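Local structure of uncharacterized protein BDF5 (Trypanosoma brucei brucei, 5K29) at residues E79-R82 with L83-N87. The protein is a bromodomain protein of unknown function, whose N-terminal bromodomain, the part described here, probably recognises acetylated lysine as its relatives do. Residues are numbered along the deposited sequence; the frame is centred on the assembly and turned at random.
Sequences EDIR and LMVNN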
loop_
_atom_site.group_PDB
_atom_site.type_symbol
_atom_site.label_atom_id
_atom_site.label_comp_id
_atom_site.label_asym_id
_atom_site.label_seq_id
_atom_site.Cartn_x
_atom_site.Cartn_y
_atom_site.Cartn_z
ATOM N N GLU A 79 -0.945 -4.948 5.178
ATOM C CA GLU A 79 -2.112 -4.973 6.083
ATOM C C GLU A 79 -2.914 -3.701 5.875
ATOM O O GLU A 79 -4.099 -3.778 5.608
ATOM C CB GLU A 79 -1.689 -5.007 7.544
ATOM C CG GLU A 79 -1.425 -6.377 8.114
ATOM C CD GLU A 79 -0.824 -6.328 9.506
ATOM O OE1 GLU A 79 -0.995 -5.297 10.197
ATOM O OE2 GLU A 79 -0.186 -7.325 9.911
ATOM N N ASP A 80 -2.250 -2.537 5.914
ATOM C CA ASP A 80 -2.892 -1.230 5.735
ATOM C C ASP A 80 -3.681 -1.142 4.448
ATOM O O ASP A 80 -4.794 -0.652 4.465
ATOM C CB ASP A 80 -1.844 -0.116 5.801
ATOM C CG ASP A 80 -1.347 0.178 7.197
ATOM O OD1 ASP A 80 -1.704 -0.583 8.138
ATOM O OD2 ASP A 80 -0.622 1.170 7.361
ATOM N N ILE A 81 -3.123 -1.653 3.344
ATOM C CA ILE A 81 -3.795 -1.677 2.052
ATOM C C ILE A 81 -5.026 -2.579 2.136
ATOM O O ILE A 81 -6.078 -2.167 1.684
ATOM C CB ILE A 81 -2.843 -2.108 0.896
ATOM C CG1 ILE A 81 -1.604 -1.161 0.741
ATOM C CG2 ILE A 81 -3.608 -2.276 -0.455
ATOM C CD1 ILE A 81 -1.892 0.314 0.389
ATOM N N ARG A 82 -4.884 -3.820 2.664
ATOM C CA ARG A 82 -6.002 -4.772 2.747
ATOM C C ARG A 82 -7.111 -4.234 3.615
ATOM O O ARG A 82 -8.281 -4.366 3.248
ATOM C CB ARG A 82 -5.529 -6.157 3.215
ATOM C CG ARG A 82 -4.744 -6.849 2.106
ATOM C CD ARG A 82 -4.397 -8.266 2.393
ATOM N NE ARG A 82 -3.756 -8.860 1.221
ATOM C CZ ARG A 82 -2.540 -9.372 1.222
ATOM N NH1 ARG A 82 -2.029 -9.873 0.107
ATOM N NH2 ARG A 82 -1.825 -9.403 2.340
ATOM N N LEU A 83 -6.751 -3.548 4.706
ATOM C CA LEU A 83 -7.719 -2.945 5.610
ATOM C C LEU A 83 -8.498 -1.833 4.940
ATOM O O LEU A 83 -9.705 -1.762 5.157
ATOM C CB LEU A 83 -7.089 -2.456 6.941
ATOM C CG LEU A 83 -6.385 -3.464 7.878
ATOM C CD1 LEU A 83 -6.187 -2.866 9.276
ATOM C CD2 LEU A 83 -7.167 -4.775 8.040
ATOM N N MET A 84 -7.838 -0.984 4.104
ATOM C CA MET A 84 -8.504 0.131 3.391
ATOM C C MET A 84 -9.446 -0.497 2.379
ATOM O O MET A 84 -10.583 -0.073 2.242
ATOM C CB MET A 84 -7.492 0.964 2.581
ATOM C CG MET A 84 -6.626 1.927 3.378
ATOM S SD MET A 84 -5.100 2.573 2.524
ATOM C CE MET A 84 -5.340 2.107 0.923
ATOM N N VAL A 85 -8.976 -1.531 1.672
ATOM C CA VAL A 85 -9.784 -2.212 0.661
ATOM C C VAL A 85 -11.012 -2.904 1.282
ATOM O O VAL A 85 -12.102 -2.761 0.736
ATOM C CB VAL A 85 -8.922 -3.149 -0.201
ATOM C CG1 VAL A 85 -9.794 -4.092 -1.031
ATOM C CG2 VAL A 85 -7.996 -2.311 -1.100
ATOM N N ASN A 86 -10.851 -3.588 2.425
ATOM C CA ASN A 86 -11.979 -4.234 3.152
ATOM C C ASN A 86 -13.010 -3.172 3.601
ATOM O O ASN A 86 -14.220 -3.407 3.567
ATOM C CB ASN A 86 -11.459 -4.976 4.383
ATOM C CG ASN A 86 -10.606 -6.199 4.131
ATOM O OD1 ASN A 86 -10.709 -6.879 3.106
ATOM N ND2 ASN A 86 -9.748 -6.530 5.099
ATOM N N ASN A 87 -12.516 -1.961 3.938
ATOM C CA ASN A 87 -13.363 -0.832 4.315
ATOM C C ASN A 87 -14.172 -0.323 3.110
ATOM O O ASN A 87 -15.365 -0.062 3.265
ATOM C CB ASN A 87 -12.541 0.292 4.945
ATOM C CG ASN A 87 -13.401 1.245 5.725
ATOM O OD1 ASN A 87 -14.068 0.867 6.687
ATOM N ND2 ASN A 87 -13.432 2.493 5.302
#
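Ile-81 and Met-84, one turn apart on a helix, cross at a slant and touch through their ends: CD1 of Ile-81 lies 3.9 Å from CE of Met-84. In Met-84 a chi3 of 12° nearly eclipses CE with CB, an unusual turn that brings the methyl toward Ile-81; its exact placement is less certain. A looser apolar contact joins CG2 of Ile-81 to CG2 of Val-85, at 4.4 Å.

Four successive i to i+4 backbone hydrogen bonds, alpha-helical in pattern, link 79-82 to 83-87. Leu-83 N binds Glu-79 O at 2.8 Å, and Met-84 N binds Asp-80 O at 3.1 Å. Val-85 N reaches Ile-81 O, and Asn-86 N reaches Arg-82 O. Side-chain carbons also lie against these carbonyls. CG of Leu-83, set beside its own backbone N by chi1 (-60°), sits 3.2 Å from Glu-79 O. CG of Met-84 is 3.3 Å from Asp-80 O.

OD2 of Asp-80 forms a salt bridge with NE of Arg-62 and a hydrogen bond with OH of Tyr-68. This ties helix 75-92 to helix 53-64 and the segment after it. Ile-81 and Arg-82 rest on Met-110 of helix 97-122, within the all-helical bromodomain, while Met-84 and Val-85 meet Pro-51 in a loop.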